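PDB 3U4J: NAD-dependent aldehyde dehydrogenase from Sinorhizobium meliloti, which probably oxidises aldehydes to carboxylic acids with NAD or NADP as acceptor, and assembles as a tetramer. Local coordinates for residues L130-A134 against S179-W184; R101-L105 against R206-L210; E123-C127 against F173-S179; S88-F92 against A134-R139. All coordinates share one frame; numbering follows the deposited sequence.

In the fold
Helix 117-138 runs through three of the four contacts. Contacts 1 and 3 hold the same pair, helices 117-138 and 174-187, side by side at successive levels and meet at S179; both are buried, contact 1 through aromatic faces, contact 3 through sulfur, isoleucine and phenylalanine. Contact 4 takes the last turns of helix 117-138 to helix 84-100, sharing A134 with contact 1, and passes from small buried alanines to arginines turned toward a second subunit. Contact 2 joins helices 102-113 and 202-214 and is only partly buried, a salt-bridge network over a small leucine patch; L207 links its helix to both W131 and F175.

Contact 1 of 4, residues L130-A134 against S179-W184; sequences LWSYA and SERVPW
P183 lays its CG over the indole of W131 and A134 its CB over that of W184, a reciprocal pair of CH-pi contacts that joins helix 117-138 to helix 174-187, parallel neighbours in the aldehyde dehydrogenase fold. The short axes run in nearly the same direction, 29° apart, and each indole receives a small aliphatic group from across the gap. On W131 the proline CG sits over the five-membered ring, 3.5 Å from its centroid. V182 CG1 adds apolar contact at CH2 of the same indole, while at the ring edge NE1 of W131 gives a weak, bent hydrogen bond to S179 OG, 3.1 Å long. That hydroxyl has its stronger partner in its own helix, the carbonyl of F175.

In the second pairing the roles are reversed: the methyl CB of A134 stands over the six-membered ring of W184, 3.8 Å from its centroid. The same methyl also meets the proline, A134 CB to P183 CB being 3.5 Å, so it is wedged between the two side chains. Y133, with CG anti to the backbone N (chi1 173°), reaches the rim of W184 without stacking; the ring planes differ by 23°. Beyond the pair, helix 84-100 covers W131 through V94, A95 and I98, and the NE1 of W184 is bonded to the carbonyl of G481. The two methyls of L130 fork between S179 and W184: CD1 lies 3.8 Å from S179 CB, and CD2 3.8 Å from W184 CH2.

Contact 2 of 4, residues R101-L105 against R206-L210; sequences RQEEL and RLAEL
A salt-bridge network of E104, R206 and E209 joins the start of helix 102-113 to helix 202-214. R206 grips E104 side-on with two nitrogens: its NE reaches E104 OE2 at 2.7 Å, and its NH2 points almost straight at E104 OE1, 3.2 Å away with an N-H...O angle of 176°. Both carboxylate oxygens are met on their syn side. The carboxylate and guanidinium planes are 18° apart; the NH2 bond lies in the guanidinium plane, while the NE bond is tilted from it. The remaining nitrogen, R206 NH1, reaches E209 OE1, one turn on in its own helix, at 2.9 Å. With two acids holding one guanidinium, rotation about its last bonds is restricted and its positive charge probably well compensated. Bends at chi2 and chi3 fold the R206 chain toward E104.

R101, just before the helix, brings a second guanidinium near the first. A water accepts from both, 2.8 Å from R101 NE and 2.9 Å from R206 NH2, and E213 forms a salt bridge with R101 NH2. Under the charged groups the contact becomes apolar: L105 CD2 packs on R206 CB at 3.8 Å, and the methyls of L105 and L210 approach more loosely. I98 of helix 84-100 touches both leucines, F175 of helix 174-187 packs on L105 and L207, and strand 221-223 lies against L207 and A208.

Contact 3 of 4, residues E123-C127 against F173-S179; sequences EIGFC and FPFIIAS
This is a buried, mainly apolar contact between two almost parallel helices, 117-138 and 174-187, at the level where the second begins; the short axes are 9° apart. C127 is its centre. Its SG lies 3.3 Å from F175 CD2, an oblique sulfur-aromatic contact, and it also meets I176, with SG 3.8 Å from I176 CD1. I124 reaches the same phenylalanine, placing CD1 3.7 Å from F175 CD2, while the tip of I176 continues outward to F126, whose CD2 is 3.5 Å from I176 CD1. S179 OG lies 3.4 Å from C127 CB; F175 O takes both S179 N and this hydroxyl, from opposite faces of its plane, so the hydroxyl is satisfied within its own helix.

Beside the first turn of helix 174-187, E123 sends its extended chain to the edge of the F173 ring, where OE2 is 3.4 Å from CE1. A water bridges the helices, donating to E123 OE1 at 2.9 Å and accepting from I176 N. E109 takes the F175 N-H. The chemistry therefore divides: sulfur and hydrocarbon fill most of the interior, whereas the glutamate's negative charge is probably compensated by its salt bridge to K115, with Q119 and the water completing the grip.

Contact 4 of 4, residues S88-F92 against A134-R139; sequences SRLMF and AAGQAR
A135 puts its methyl squarely onto the ring of F92 at the tight side of this antiparallel helix pair, where helix 84-100 runs against the last turns of helix 117-138 at 176°. The A135 CB is 3.5 Å from the F92 centroid and only 5° off the ring normal, a CH-pi contact over the centre of the face. The F92 ring also meets F92 of the second subunit, carrying the packing across the interface. Small residues let the backbones close in: the CA atoms of S88 and A135 are 4.5 Å apart. On the flank of the same methyl lies M91, a selenomethionine, with its CB 3.6 Å from A135 CB. Its chain bends at chi3, turning CE back over A134, while SE rests more loosely near A138. P183 of helix 174-187 packs on M91 as well, which ties this layer to the core.

The loose end is polar. R89 is exposed there, and its NH2 comes no nearer than 4.2 Å to NH2 of R139, the guanidinium planes nearly perpendicular. D129 of the second subunit forms salt bridges with both, so one acid draws the two like charges together, and E465 of that subunit binds NE of R139. Between the two sides, a chi1 of 173° swings the hydroxyl of S88 across to the other helix, where OG donates to A135 O at 2.7 Å from above the carbonyl plane. A water completes the link, donating to S88 OG at 2.8 Å and accepting from R139 NH1 at 3.0 Å.

Contact 1 of 4, residues L130-A134 against S179-W184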
# COMPACT_ATOMS: atom_id res chain seq x y z
N LEU A 130 -19.61 3.96 -10.57
CA LEU A 130 -18.25 3.81 -11.07
C LEU A 130 -17.55 5.15 -11.16
O LEU A 130 -16.39 5.26 -10.74
CB LEU A 130 -18.22 3.13 -12.43
CG LEU A 130 -18.53 1.63 -12.46
CD1 LEU A 130 -18.86 1.24 -13.92
CD2 LEU A 130 -17.37 0.80 -11.94
N TRP A 131 -18.24 6.13 -11.71
CA TRP A 131 -17.67 7.47 -11.87
C TRP A 131 -17.42 8.03 -10.46
O TRP A 131 -16.37 8.62 -10.24
CB TRP A 131 -18.60 8.40 -12.69
CG TRP A 131 -18.38 8.27 -14.17
CD1 TRP A 131 -18.91 7.30 -15.01
CD2 TRP A 131 -17.56 9.10 -14.99
NE1 TRP A 131 -18.45 7.49 -16.30
CE2 TRP A 131 -17.64 8.60 -16.32
CE3 TRP A 131 -16.75 10.24 -14.74
CZ2 TRP A 131 -16.94 9.18 -17.38
CZ3 TRP A 131 -16.06 10.82 -15.81
CH2 TRP A 131 -16.15 10.29 -17.11
N SER A 132 -18.34 7.82 -9.51
CA SER A 132 -18.13 8.35 -8.16
C SER A 132 -16.96 7.70 -7.44
O SER A 132 -16.18 8.39 -6.80
CB SER A 132 -19.37 8.21 -7.26
OG SER A 132 -20.46 8.85 -7.88
N TYR A 133 -16.88 6.38 -7.51
CA TYR A 133 -15.76 5.66 -6.91
C TYR A 133 -14.42 6.17 -7.45
O TYR A 133 -13.47 6.42 -6.69
CB TYR A 133 -15.86 4.13 -7.16
CG TYR A 133 -14.60 3.44 -6.68
CD1 TYR A 133 -14.48 2.94 -5.38
CD2 TYR A 133 -13.50 3.31 -7.53
CE1 TYR A 133 -13.28 2.34 -4.96
CE2 TYR A 133 -12.30 2.72 -7.11
CZ TYR A 133 -12.21 2.25 -5.83
OH TYR A 133 -11.02 1.69 -5.44
N ALA A 134 -14.33 6.30 -8.78
CA ALA A 134 -13.06 6.71 -9.44
C ALA A 134 -12.72 8.14 -9.09
O ALA A 134 -11.56 8.46 -8.82
CB ALA A 134 -13.20 6.54 -10.97
N SER A 179 -17.56 3.48 -18.63
CA SER A 179 -17.50 3.90 -17.25
C SER A 179 -16.49 3.12 -16.39
O SER A 179 -16.08 3.61 -15.34
CB SER A 179 -18.90 3.86 -16.62
OG SER A 179 -19.75 4.82 -17.22
N GLU A 180 -16.09 1.92 -16.83
CA GLU A 180 -14.99 1.17 -16.19
C GLU A 180 -13.61 1.59 -16.71
O GLU A 180 -12.60 1.15 -16.18
CB GLU A 180 -15.09 -0.34 -16.45
CG GLU A 180 -16.30 -1.07 -15.93
CD GLU A 180 -16.30 -2.55 -16.38
OE1 GLU A 180 -15.49 -2.94 -17.28
OE2 GLU A 180 -17.12 -3.33 -15.84
N ARG A 181 -13.56 2.37 -17.77
CA ARG A 181 -12.26 2.72 -18.41
C ARG A 181 -11.98 4.22 -18.35
O ARG A 181 -10.96 4.63 -17.83
CB ARG A 181 -12.23 2.29 -19.89
CG ARG A 181 -12.49 0.78 -20.12
CD ARG A 181 -11.32 -0.12 -19.69
NE ARG A 181 -11.66 -1.50 -20.07
CZ ARG A 181 -12.49 -2.28 -19.39
NH1 ARG A 181 -13.00 -1.89 -18.23
NH2 ARG A 181 -12.80 -3.48 -19.88
N VAL A 182 -12.88 5.02 -18.92
CA VAL A 182 -12.66 6.47 -19.01
C VAL A 182 -12.32 7.12 -17.66
O VAL A 182 -11.34 7.85 -17.56
CB VAL A 182 -13.84 7.20 -19.74
CG1 VAL A 182 -13.72 8.74 -19.65
CG2 VAL A 182 -13.95 6.74 -21.22
N PRO A 183 -13.12 6.86 -16.60
CA PRO A 183 -12.83 7.60 -15.34
C PRO A 183 -11.47 7.26 -14.74
O PRO A 183 -10.82 8.13 -14.17
CB PRO A 183 -13.97 7.14 -14.38
CG PRO A 183 -15.06 6.61 -15.25
CD PRO A 183 -14.34 6.04 -16.48
N TRP A 184 -11.02 6.01 -14.86
CA TRP A 184 -9.73 5.61 -14.38
C TRP A 184 -8.59 6.26 -15.17
O TRP A 184 -7.56 6.67 -14.60
CB TRP A 184 -9.60 4.09 -14.36
CG TRP A 184 -10.19 3.48 -13.08
CD1 TRP A 184 -9.48 3.05 -11.99
CD2 TRP A 184 -11.58 3.26 -12.77
NE1 TRP A 184 -10.35 2.59 -11.02
CE2 TRP A 184 -11.64 2.71 -11.47
CE3 TRP A 184 -12.79 3.48 -13.47
CZ2 TRP A 184 -12.85 2.34 -10.84
CZ3 TRP A 184 -14.01 3.14 -12.84
CH2 TRP A 184 -14.03 2.57 -11.53

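Contact 2 of 4, residues R101-L105 against R206-L210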
# COMPACT_ATOMS: atom_id res chain seq x y z
N ARG A 101 -29.68 12.29 -15.68
CA ARG A 101 -30.15 11.84 -16.98
C ARG A 101 -30.40 10.32 -17.02
O ARG A 101 -30.33 9.69 -18.09
CB ARG A 101 -29.19 12.23 -18.11
CG ARG A 101 -28.67 13.69 -18.08
CD ARG A 101 -29.77 14.72 -18.39
NE ARG A 101 -29.16 16.05 -18.40
CZ ARG A 101 -29.41 17.03 -17.52
NH1 ARG A 101 -30.30 16.86 -16.55
NH2 ARG A 101 -28.77 18.20 -17.63
N GLN A 102 -30.68 9.73 -15.86
CA GLN A 102 -30.73 8.26 -15.79
C GLN A 102 -31.75 7.63 -16.74
O GLN A 102 -31.42 6.67 -17.44
CB GLN A 102 -30.95 7.75 -14.36
CG GLN A 102 -30.96 6.20 -14.26
CD GLN A 102 -30.95 5.72 -12.80
OE1 GLN A 102 -31.11 6.51 -11.86
NE2 GLN A 102 -30.73 4.44 -12.61
N GLU A 103 -32.98 8.15 -16.75
CA GLU A 103 -34.05 7.56 -17.57
C GLU A 103 -33.78 7.71 -19.08
O GLU A 103 -34.00 6.76 -19.85
CB GLU A 103 -35.44 8.13 -17.20
CG GLU A 103 -35.97 7.61 -15.85
CD GLU A 103 -36.00 6.07 -15.79
OE1 GLU A 103 -36.61 5.43 -16.68
OE2 GLU A 103 -35.41 5.52 -14.84
N GLU A 104 -33.30 8.89 -19.47
CA GLU A 104 -32.84 9.15 -20.84
C GLU A 104 -31.77 8.13 -21.25
O GLU A 104 -31.85 7.54 -22.34
CB GLU A 104 -32.25 10.57 -20.98
CG GLU A 104 -31.78 10.92 -22.43
CD GLU A 104 -30.79 12.12 -22.52
OE1 GLU A 104 -30.67 12.91 -21.56
OE2 GLU A 104 -30.14 12.28 -23.58
N LEU A 105 -30.76 7.95 -20.41
CA LEU A 105 -29.64 7.09 -20.80
C LEU A 105 -30.05 5.62 -20.87
O LEU A 105 -29.58 4.87 -21.73
CB LEU A 105 -28.44 7.29 -19.88
CG LEU A 105 -27.83 8.70 -19.88
CD1 LEU A 105 -26.93 8.85 -18.66
CD2 LEU A 105 -27.05 8.93 -21.18
N ARG A 206 -23.31 10.58 -25.57
CA ARG A 206 -23.93 11.30 -24.44
C ARG A 206 -22.98 11.43 -23.25
O ARG A 206 -22.93 12.48 -22.61
CB ARG A 206 -25.30 10.70 -23.99
CG ARG A 206 -26.45 10.85 -24.97
CD ARG A 206 -26.88 12.30 -25.21
NE ARG A 206 -27.58 12.86 -24.06
CZ ARG A 206 -27.18 13.95 -23.38
NH1 ARG A 206 -26.09 14.61 -23.74
NH2 ARG A 206 -27.90 14.38 -22.34
N LEU A 207 -22.20 10.39 -22.96
CA LEU A 207 -21.27 10.46 -21.82
C LEU A 207 -20.22 11.55 -22.05
O LEU A 207 -19.90 12.30 -21.12
CB LEU A 207 -20.59 9.10 -21.57
CG LEU A 207 -19.65 8.90 -20.39
CD1 LEU A 207 -20.33 9.28 -19.05
CD2 LEU A 207 -19.18 7.43 -20.35
N ALA A 208 -19.70 11.64 -23.28
CA ALA A 208 -18.73 12.69 -23.62
C ALA A 208 -19.38 14.07 -23.52
O ALA A 208 -18.72 15.05 -23.14
CB ALA A 208 -18.15 12.49 -25.01
N GLU A 209 -20.66 14.14 -23.88
CA GLU A 209 -21.41 15.40 -23.80
C GLU A 209 -21.64 15.79 -22.34
O GLU A 209 -21.56 16.97 -21.99
CB GLU A 209 -22.72 15.32 -24.60
CG GLU A 209 -22.45 15.15 -26.12
CD GLU A 209 -23.73 14.95 -26.94
OE1 GLU A 209 -24.80 14.65 -26.37
OE2 GLU A 209 -23.67 15.08 -28.18
N LEU A 210 -21.89 14.81 -21.48
CA LEU A 210 -21.97 15.09 -20.03
C LEU A 210 -20.64 15.58 -19.45
O LEU A 210 -20.63 16.51 -18.64
CB LEU A 210 -22.48 13.88 -19.25
CG LEU A 210 -23.86 13.36 -19.67
CD1 LEU A 210 -24.31 12.22 -18.76
CD2 LEU A 210 -24.88 14.47 -19.68
O HOH W 1 -27.63 16.69 -20.63

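Contact 3 of 4, residues E123-C127 against F173-S179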
# COMPACT_ATOMS: atom_id res chain seq x y z
N GLU A 123 -27.98 -0.55 -14.72
CA GLU A 123 -26.63 -0.27 -15.24
C GLU A 123 -26.21 1.20 -15.23
O GLU A 123 -25.06 1.52 -14.91
CB GLU A 123 -26.45 -0.86 -16.63
CG GLU A 123 -26.32 -2.35 -16.60
CD GLU A 123 -26.17 -2.96 -17.99
OE1 GLU A 123 -25.83 -2.22 -18.97
OE2 GLU A 123 -26.39 -4.19 -18.10
N ILE A 124 -27.11 2.09 -15.63
CA ILE A 124 -26.81 3.52 -15.62
C ILE A 124 -26.49 3.96 -14.19
O ILE A 124 -25.54 4.68 -13.97
CB ILE A 124 -27.99 4.38 -16.17
CG1 ILE A 124 -28.41 3.91 -17.57
CG2 ILE A 124 -27.64 5.89 -16.19
CD1 ILE A 124 -27.26 3.82 -18.64
N GLY A 125 -27.31 3.52 -13.23
CA GLY A 125 -27.04 3.78 -11.80
C GLY A 125 -25.69 3.26 -11.35
O GLY A 125 -24.94 3.93 -10.62
N PHE A 126 -25.36 2.04 -11.75
CA PHE A 126 -24.04 1.49 -11.49
C PHE A 126 -22.91 2.32 -12.11
O PHE A 126 -21.87 2.55 -11.50
CB PHE A 126 -23.98 0.04 -11.98
CG PHE A 126 -22.77 -0.70 -11.49
CD1 PHE A 126 -22.73 -1.20 -10.19
CD2 PHE A 126 -21.68 -0.90 -12.32
CE1 PHE A 126 -21.59 -1.91 -9.73
CE2 PHE A 126 -20.55 -1.58 -11.88
CZ PHE A 126 -20.50 -2.08 -10.58
N CYS A 127 -23.12 2.80 -13.33
CA CYS A 127 -22.12 3.66 -13.98
C CYS A 127 -21.91 4.95 -13.22
O CYS A 127 -20.78 5.43 -13.12
CB CYS A 127 -22.52 3.98 -15.40
SG CYS A 127 -22.36 2.55 -16.46
N PHE A 173 -22.09 -4.07 -23.42
CA PHE A 173 -22.25 -3.19 -22.24
C PHE A 173 -21.59 -1.84 -22.52
O PHE A 173 -20.56 -1.50 -21.92
CB PHE A 173 -21.59 -3.81 -21.00
CG PHE A 173 -22.22 -5.09 -20.54
CD1 PHE A 173 -23.37 -5.08 -19.77
CD2 PHE A 173 -21.64 -6.31 -20.87
CE1 PHE A 173 -23.96 -6.30 -19.33
CE2 PHE A 173 -22.20 -7.53 -20.45
CZ PHE A 173 -23.36 -7.52 -19.67
N PRO A 174 -22.15 -1.06 -23.44
CA PRO A 174 -21.40 0.11 -23.89
C PRO A 174 -21.18 1.12 -22.78
O PRO A 174 -20.05 1.60 -22.62
CB PRO A 174 -22.28 0.72 -24.97
CG PRO A 174 -23.16 -0.41 -25.43
CD PRO A 174 -23.43 -1.19 -24.15
N PHE A 175 -22.22 1.42 -22.00
CA PHE A 175 -22.08 2.48 -21.01
C PHE A 175 -21.18 2.01 -19.87
O PHE A 175 -20.34 2.77 -19.35
CB PHE A 175 -23.44 2.98 -20.51
CG PHE A 175 -23.42 4.40 -19.97
CD1 PHE A 175 -23.16 5.49 -20.82
CD2 PHE A 175 -23.69 4.67 -18.63
CE1 PHE A 175 -23.18 6.80 -20.35
CE2 PHE A 175 -23.69 6.01 -18.13
CZ PHE A 175 -23.45 7.05 -18.98
N ILE A 176 -21.38 0.75 -19.48
CA ILE A 176 -20.60 0.17 -18.40
C ILE A 176 -19.13 0.18 -18.70
O ILE A 176 -18.31 0.62 -17.87
CB ILE A 176 -21.08 -1.27 -18.06
CG1 ILE A 176 -22.42 -1.21 -17.30
CG2 ILE A 176 -20.00 -2.01 -17.27
CD1 ILE A 176 -22.28 -1.14 -15.78
N ILE A 177 -18.77 -0.30 -19.88
CA ILE A 177 -17.36 -0.44 -20.21
C ILE A 177 -16.70 0.93 -20.34
O ILE A 177 -15.57 1.12 -19.90
CB ILE A 177 -17.13 -1.42 -21.41
CG1 ILE A 177 -17.53 -2.84 -20.90
CG2 ILE A 177 -15.65 -1.49 -21.80
CD1 ILE A 177 -17.92 -3.81 -21.96
N ALA A 178 -17.42 1.90 -20.92
CA ALA A 178 -16.88 3.27 -20.96
C ALA A 178 -16.60 3.75 -19.52
O ALA A 178 -15.52 4.32 -19.23
CB ALA A 178 -17.86 4.19 -21.64
N SER A 179 -17.56 3.48 -18.63
CA SER A 179 -17.50 3.90 -17.25
C SER A 179 -16.49 3.12 -16.39
O SER A 179 -16.08 3.61 -15.34
CB SER A 179 -18.90 3.86 -16.62
OG SER A 179 -19.75 4.82 -17.22
O HOH W 2 -23.89 -0.76 -20.48

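Contact 4 of 4, residues S88-F92 against A134-R139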
# COMPACT_ATOMS: atom_id res chain seq x y z
N SER A 88 -11.13 15.41 -9.65
CA SER A 88 -12.16 14.70 -8.90
C SER A 88 -13.50 15.45 -8.90
O SER A 88 -14.55 14.86 -9.14
CB SER A 88 -11.64 14.45 -7.47
OG SER A 88 -12.65 13.91 -6.63
N ARG A 89 -13.46 16.74 -8.58
CA ARG A 89 -14.67 17.58 -8.57
C ARG A 89 -15.40 17.54 -9.92
O ARG A 89 -16.62 17.43 -9.96
CB ARG A 89 -14.36 19.02 -8.17
CG ARG A 89 -13.90 19.13 -6.70
CD ARG A 89 -13.48 20.55 -6.22
NE ARG A 89 -12.76 20.42 -4.95
CZ ARG A 89 -11.50 20.81 -4.70
NH1 ARG A 89 -10.78 21.44 -5.64
NH2 ARG A 89 -10.97 20.58 -3.50
N LEU A 90 -14.65 17.62 -11.02
CA LEU A 90 -15.27 17.57 -12.34
C LEU A 90 -15.88 16.20 -12.62
O LEU A 90 -16.96 16.11 -13.20
CB LEU A 90 -14.24 17.97 -13.40
CG LEU A 90 -13.84 19.47 -13.23
CD1 LEU A 90 -12.54 19.83 -13.97
CD2 LEU A 90 -15.02 20.38 -13.66
N MSE A 91 -15.19 15.15 -12.22
CA MSE A 91 -15.71 13.78 -12.39
C MSE A 91 -16.93 13.51 -11.52
O MSE A 91 -17.82 12.76 -11.93
CB MSE A 91 -14.61 12.76 -12.04
CG MSE A 91 -13.42 12.85 -12.98
SE MSE A 91 -11.86 11.90 -12.33
CE MSE A 91 -12.58 10.07 -12.36
N PHE A 92 -16.99 14.10 -10.33
CA PHE A 92 -18.23 13.95 -9.50
C PHE A 92 -19.43 14.62 -10.18
O PHE A 92 -20.58 14.13 -10.11
CB PHE A 92 -18.04 14.53 -8.09
CG PHE A 92 -17.38 13.58 -7.13
CD1 PHE A 92 -17.99 12.35 -6.81
CD2 PHE A 92 -16.17 13.90 -6.54
CE1 PHE A 92 -17.37 11.46 -5.91
CE2 PHE A 92 -15.53 13.01 -5.67
CZ PHE A 92 -16.14 11.80 -5.34
N ALA A 134 -14.33 6.30 -8.78
CA ALA A 134 -13.06 6.71 -9.44
C ALA A 134 -12.72 8.14 -9.09
O ALA A 134 -11.56 8.46 -8.82
CB ALA A 134 -13.20 6.54 -10.97
N ALA A 135 -13.74 8.99 -9.05
CA ALA A 135 -13.52 10.40 -8.65
C ALA A 135 -12.96 10.47 -7.24
O ALA A 135 -12.08 11.28 -6.97
CB ALA A 135 -14.82 11.20 -8.75
N GLY A 136 -13.48 9.65 -6.34
CA GLY A 136 -12.99 9.63 -4.94
C GLY A 136 -11.52 9.24 -4.89
O GLY A 136 -10.72 9.89 -4.19
N GLN A 137 -11.15 8.19 -5.63
CA GLN A 137 -9.79 7.66 -5.61
C GLN A 137 -8.78 8.51 -6.36
O GLN A 137 -7.60 8.52 -5.99
CB GLN A 137 -9.75 6.21 -6.14
CG GLN A 137 -10.39 5.18 -5.17
CD GLN A 137 -9.77 5.29 -3.78
OE1 GLN A 137 -8.60 4.97 -3.59
NE2 GLN A 137 -10.55 5.79 -2.81
N ALA A 138 -9.23 9.21 -7.40
CA ALA A 138 -8.37 9.98 -8.28
C ALA A 138 -7.53 11.00 -7.52
O ALA A 138 -6.37 11.22 -7.87
CB ALA A 138 -9.18 10.69 -9.42
N ARG A 139 -8.08 11.59 -6.47
CA ARG A 139 -7.32 12.61 -5.73
C ARG A 139 -6.29 12.04 -4.73
O ARG A 139 -5.40 12.76 -4.28
CB ARG A 139 -8.28 13.62 -5.08
CG ARG A 139 -9.10 13.10 -3.92
CD ARG A 139 -10.04 14.20 -3.46
NE ARG A 139 -9.30 15.29 -2.84
CZ ARG A 139 -9.89 16.32 -2.25
NH1 ARG A 139 -11.22 16.41 -2.26
NH2 ARG A 139 -9.17 17.27 -1.66
O HOH W 3 -13.16 15.01 -4.06